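Local coordinates for gamma-glutamyltranspeptidase (Ggt) (Helicobacter pylori 26695, PDB 5BPK) that cleaves gamma-glutamyl bonds, as in glutathione, and passes the gamma-glutamyl group to water or an acceptor amine, acting as an N-terminal nucleophile hydrolase, at the interface of chains A and B. Numbering follows the deposited sequence. Chains: chain A, Gamma-glutamyltranspeptidase (Ggt); chain B, Gamma-glutamyltranspeptidase (Ggt).

Contact 1: the interface of chains A and B. Residues chain A 55, 60-62; chain B 7-8, 10, 12.
The turn between strands 2-8 and 13-19 of the small subunit of this Ntn-hydrolase meets the start of helix 61-75 of the large one, and B:Asp8 acts as a cap on that helix from across the interface. Carboxylate oxygen OD2 of B:Asp8 accepts from the backbone N of A:Ala61 at 2.8 Å. The amide comes in on the anti side of the oxygen, 21° out of the carboxylate plane. The syn lone pair of OD2 of B:Asp8 takes ND2 of B:Asn12 at 2.9 Å, with the oxygen close to the amide plane. The other oxygen, OD1, is met from above the carboxylate plane by the backbone N of B:Asn12, so both oxygens are tied into the turn and the rotation of the carboxylate is fixed. The position of CG between the backbone N and carbonyl carbon of B:Asp8 (chi1 68°) turns the group towards the helix end, whose dipole would probably favour its negative charge. Carbon contacts flank the bond: CD2 of A:Leu55 touches CB of B:Asp8 at 4.0 Å, the two side chains crossing at about a right angle. Further along, the six-membered ring of B:Trp10 brings CZ3 to CA of A:Asn60 at 4.0 Å.

Contact 2: the interface of chains A and B. Residues chain A 129, 186-187, 190; chain B 24-27.
Loop 24-27 of the small subunit of this gamma-glutamyltranspeptidase is met at its B:Gly25 carbonyl by A:Arg186, near the end of helix 174-187. Of the polar interactions, the guanidinium grip comes first: NH1 and NH2 approach end-on and share the one oxygen. NH2 of A:Arg186 lies 2.8 Å from O of B:Gly25, in the carbonyl plane and on a lone pair. NH1 of A:Arg186 makes the longer bond to O of B:Gly25, at 3.1 Å and 36° above that plane. A salt bridge within the large subunit orients the donor: NE and NH2 of A:Arg186 hold OD1 of A:Asp129 side-on, both from the same face of the carboxylate, with NH2 at 2.9 Å. The bend at chi3 (68°) swings the guanidinium out of line with the extended CA-CB-CG-CD stretch, and its plane holds both acceptors. Apolar packing lies against one face of this group, where CB of B:Ala27 sits over the centre, 3.8 Å above the plane; the same methyl also touches CB of A:Arg186. Aromatic contact adds a second hold: the rim of A:Phe187 points into a face of B:Tyr24, planes 74° apart. CZ of A:Phe187 is 3.7 Å from CG of B:Tyr24, offset towards the rim of the tyrosine ring.

Contact 3: the interface of chains A and B. Residues chain A 83-84, 103-104; chain B 19, 38, 40.
B:Asn38 and B:Glu40, beside the substrate pocket of this Ntn-hydrolase, press against the A:Gly83 carbonyl and the side chain of A:Glu104; B:Glu40 itself lines the pocket that holds the acivicin-related ligand. The tight part is polar. The amide nitrogen ND2 of B:Asn38 donates to O of A:Gly83 at 2.8 Å, almost straight (176° at the hydrogen) and in the carbonyl plane. The backbone N of B:Asn38 reaches O of A:Gly83 too, but at 3.3 Å and from well above the plane. CG of B:Asn38 lies between its backbone N and carbonyl carbon (chi1 67°), which lets side chain and main chain converge on one acceptor. At the amide's other end, OD1 of B:Asn38 takes the backbone N of B:Glu40 on a lone pair at 2.9 Å, fixing the amide flip and the start of 3-10 helix 40-43. Next to it two carboxylates meet through one oxygen each, OE2 of A:Glu104 2.5 Å from OE1 of B:Glu40, the side chains crossing at about a right angle and the planes 58° apart. The looser part is the A:Arg103 side. Its guanidinium has CG of B:Glu40 over one face, offset towards the rim, and the salt bridge from NH1 of A:Arg103 to OE2 of B:Glu40, at 3.2 Å, lacks hydrogen-bond geometry because the N-H points away. Likewise, O of B:Thr19 and CA of A:Gly84 make a backbone contact at 3.3 Å, with almost no surface hidden.

Contact 1: the interface of chains A and B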
# COMPACT_ATOMS: atom_id res chain seq x y z
N LEU A 55 -14.87 -14.79 -8.97
CA LEU A 55 -14.35 -15.25 -10.26
C LEU A 55 -15.02 -16.57 -10.70
O LEU A 55 -15.40 -16.71 -11.87
CB LEU A 55 -12.84 -15.43 -10.23
CG LEU A 55 -12.00 -14.18 -9.96
CD1 LEU A 55 -10.52 -14.56 -9.89
CD2 LEU A 55 -12.24 -13.09 -11.01
N ASN A 60 -15.80 -10.42 -13.02
CA ASN A 60 -14.49 -10.03 -13.54
C ASN A 60 -13.55 -9.60 -12.40
O ASN A 60 -13.92 -9.64 -11.22
CB ASN A 60 -14.60 -8.98 -14.67
CG ASN A 60 -14.98 -7.59 -14.19
OD1 ASN A 60 -14.81 -7.24 -13.03
ND2 ASN A 60 -15.45 -6.76 -15.13
N ALA A 61 -12.33 -9.22 -12.75
CA ALA A 61 -11.31 -8.89 -11.75
C ALA A 61 -11.73 -7.72 -10.85
O ALA A 61 -11.35 -7.68 -9.67
CB ALA A 61 -9.97 -8.61 -12.43
N ILE A 62 -12.50 -6.78 -11.40
CA ILE A 62 -12.96 -5.64 -10.63
C ILE A 62 -14.01 -6.07 -9.60
O ILE A 62 -13.95 -5.68 -8.44
CB ILE A 62 -13.51 -4.50 -11.53
CG1 ILE A 62 -12.37 -3.83 -12.33
CG2 ILE A 62 -14.27 -3.47 -10.69
CD1 ILE A 62 -11.90 -4.59 -13.56
N ALA B 7 -6.52 -11.24 -11.16
CA ALA B 7 -6.46 -11.36 -12.62
C ALA B 7 -7.51 -12.35 -13.07
O ALA B 7 -7.61 -13.44 -12.48
CB ALA B 7 -5.07 -11.78 -13.07
N ASP B 8 -8.30 -11.97 -14.08
CA ASP B 8 -9.40 -12.80 -14.57
C ASP B 8 -9.09 -13.46 -15.92
O ASP B 8 -8.01 -13.26 -16.49
CB ASP B 8 -10.74 -12.04 -14.58
CG ASP B 8 -10.80 -10.91 -15.59
OD1 ASP B 8 -10.12 -10.95 -16.64
OD2 ASP B 8 -11.59 -9.97 -15.34
N TRP B 10 -10.34 -13.00 -18.85
CA TRP B 10 -10.47 -12.15 -20.04
C TRP B 10 -9.27 -11.26 -20.29
O TRP B 10 -9.15 -10.69 -21.36
CB TRP B 10 -11.75 -11.32 -19.96
CG TRP B 10 -12.97 -12.19 -19.91
CD1 TRP B 10 -13.54 -12.87 -20.95
CD2 TRP B 10 -13.74 -12.53 -18.75
NE1 TRP B 10 -14.63 -13.58 -20.52
CE2 TRP B 10 -14.78 -13.38 -19.17
CE3 TRP B 10 -13.67 -12.17 -17.40
CZ2 TRP B 10 -15.73 -13.89 -18.29
CZ3 TRP B 10 -14.61 -12.68 -16.53
CH2 TRP B 10 -15.62 -13.52 -16.97
N ASN B 12 -8.36 -8.83 -17.76
CA ASN B 12 -8.37 -7.74 -16.79
C ASN B 12 -7.46 -8.10 -15.61
O ASN B 12 -7.33 -9.26 -15.24
CB ASN B 12 -9.77 -7.46 -16.26
CG ASN B 12 -10.78 -7.17 -17.36
OD1 ASN B 12 -10.70 -6.15 -18.05
ND2 ASN B 12 -11.75 -8.06 -17.53

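Contact 2: the interface of chains A and B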
# COMPACT_ATOMS: atom_id res chain seq x y z
N ASP A 129 -2.25 9.07 16.95
CA ASP A 129 -3.33 8.50 17.76
C ASP A 129 -4.51 9.47 17.78
O ASP A 129 -4.34 10.66 18.10
CB ASP A 129 -2.88 8.26 19.21
CG ASP A 129 -1.79 7.20 19.35
OD1 ASP A 129 -1.45 6.51 18.36
OD2 ASP A 129 -1.29 7.05 20.49
N ARG A 186 -3.38 1.84 22.86
CA ARG A 186 -3.90 2.86 21.96
C ARG A 186 -5.43 2.84 21.96
O ARG A 186 -6.06 3.88 22.09
CB ARG A 186 -3.37 2.66 20.54
CG ARG A 186 -1.84 2.67 20.45
CD ARG A 186 -1.36 2.46 19.02
NE ARG A 186 -1.69 3.62 18.20
CZ ARG A 186 -2.14 3.58 16.94
NH1 ARG A 186 -2.36 2.43 16.31
NH2 ARG A 186 -2.38 4.72 16.32
N PHE A 187 -6.01 1.64 21.85
CA PHE A 187 -7.47 1.48 21.87
C PHE A 187 -8.07 2.05 23.15
O PHE A 187 -9.13 2.66 23.13
CB PHE A 187 -7.88 0.01 21.84
CG PHE A 187 -7.61 -0.71 20.54
CD1 PHE A 187 -7.84 -0.11 19.31
CD2 PHE A 187 -7.21 -2.03 20.57
CE1 PHE A 187 -7.63 -0.83 18.14
CE2 PHE A 187 -6.99 -2.74 19.41
CZ PHE A 187 -7.21 -2.14 18.20
N TYR A 190 -9.67 5.60 23.65
CA TYR A 190 -10.90 5.99 22.95
C TYR A 190 -12.09 5.16 23.40
O TYR A 190 -12.05 3.92 23.32
CB TYR A 190 -10.69 5.92 21.42
CG TYR A 190 -9.44 6.69 21.08
CD1 TYR A 190 -9.41 8.07 21.23
CD2 TYR A 190 -8.28 6.03 20.72
CE1 TYR A 190 -8.25 8.78 20.99
CE2 TYR A 190 -7.12 6.73 20.48
CZ TYR A 190 -7.11 8.10 20.62
OH TYR A 190 -5.94 8.78 20.39
N TYR B 24 -4.06 -0.79 12.81
CA TYR B 24 -5.30 -0.28 13.43
C TYR B 24 -5.44 1.25 13.32
O TYR B 24 -6.21 1.87 14.06
CB TYR B 24 -5.49 -0.78 14.87
CG TYR B 24 -5.48 -2.29 14.97
CD1 TYR B 24 -6.62 -3.04 14.67
CD2 TYR B 24 -4.34 -2.97 15.34
CE1 TYR B 24 -6.62 -4.41 14.75
CE2 TYR B 24 -4.33 -4.35 15.43
CZ TYR B 24 -5.47 -5.06 15.13
OH TYR B 24 -5.47 -6.43 15.19
N GLY B 25 -4.72 1.83 12.37
CA GLY B 25 -4.87 3.24 12.02
C GLY B 25 -4.56 4.12 13.21
O GLY B 25 -3.53 3.94 13.89
N SER B 26 -5.47 5.06 13.47
CA SER B 26 -5.34 5.99 14.58
C SER B 26 -5.72 5.37 15.92
O SER B 26 -5.61 6.03 16.96
CB SER B 26 -6.24 7.20 14.35
OG SER B 26 -7.60 6.85 14.57
N ALA B 27 -6.19 4.12 15.88
CA ALA B 27 -6.73 3.39 17.02
C ALA B 27 -8.09 3.91 17.53
O ALA B 27 -8.64 3.34 18.48
CB ALA B 27 -5.71 3.32 18.16

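Contact 3: the interface of chains A and B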
# COMPACT_ATOMS: atom_id res chain seq x y z
N GLY A 83 -12.43 2.92 6.80
CA GLY A 83 -12.05 4.23 7.35
C GLY A 83 -10.76 4.85 6.83
O GLY A 83 -10.30 5.86 7.38
N GLY A 84 -10.20 4.26 5.78
CA GLY A 84 -8.93 4.73 5.19
C GLY A 84 -9.06 5.01 3.70
O GLY A 84 -10.03 5.59 3.25
N ARG A 103 -7.23 7.94 -2.29
CA ARG A 103 -6.44 8.38 -1.15
C ARG A 103 -7.23 9.36 -0.29
O ARG A 103 -8.00 10.18 -0.80
CB ARG A 103 -5.16 9.04 -1.66
CG ARG A 103 -4.18 9.53 -0.61
CD ARG A 103 -3.54 8.41 0.19
NE ARG A 103 -2.30 8.86 0.82
CZ ARG A 103 -1.53 8.11 1.61
NH1 ARG A 103 -1.88 6.89 1.93
NH2 ARG A 103 -0.41 8.61 2.10
N GLU A 104 -7.02 9.32 1.03
CA GLU A 104 -7.67 10.28 1.91
C GLU A 104 -7.24 11.71 1.60
O GLU A 104 -6.13 11.95 1.10
CB GLU A 104 -7.39 10.00 3.38
CG GLU A 104 -7.79 8.61 3.86
CD GLU A 104 -6.62 7.64 3.86
OE1 GLU A 104 -5.93 7.54 2.81
OE2 GLU A 104 -6.41 6.99 4.90
N THR B 19 -5.36 0.98 3.00
CA THR B 19 -4.76 1.15 4.32
C THR B 19 -5.49 2.15 5.20
O THR B 19 -6.19 3.03 4.72
CB THR B 19 -3.29 1.64 4.15
OG1 THR B 19 -2.57 1.51 5.38
CG2 THR B 19 -3.24 3.09 3.65
N ASN B 38 -8.32 6.11 9.95
CA ASN B 38 -6.93 6.16 9.52
C ASN B 38 -6.12 7.16 10.33
O ASN B 38 -6.68 8.08 10.93
CB ASN B 38 -6.86 6.52 8.04
CG ASN B 38 -7.31 7.94 7.76
OD1 ASN B 38 -6.52 8.89 7.87
ND2 ASN B 38 -8.60 8.12 7.45
N GLU B 40 -3.69 8.65 8.41
CA GLU B 40 -2.99 9.00 7.18
C GLU B 40 -2.40 10.41 7.20
O GLU B 40 -1.55 10.73 6.37
CB GLU B 40 -3.91 8.85 5.96
CG GLU B 40 -3.27 8.13 4.78
CD GLU B 40 -3.12 6.63 5.04
OE1 GLU B 40 -4.16 5.95 5.29
OE2 GLU B 40 -1.98 6.15 5.00

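All three contacts join the large-subunit chain A to the small-subunit chain B, and they share no residue. By the centres of their C-alpha atoms, contacts 2 and 3 are about 13 Å apart, contact 1 about 25 Å from contact 3 and about 35 Å from contact 2. Strand 13-19 links the ends: it leaves the turn of contact 1 and finishes at B:Thr19 in contact 3, with the loop of contact 2 following shortly after. The strand thus connects two patches of the interface, one at its start and one at its end beside the pocket, which may help keep the active-site loops in register.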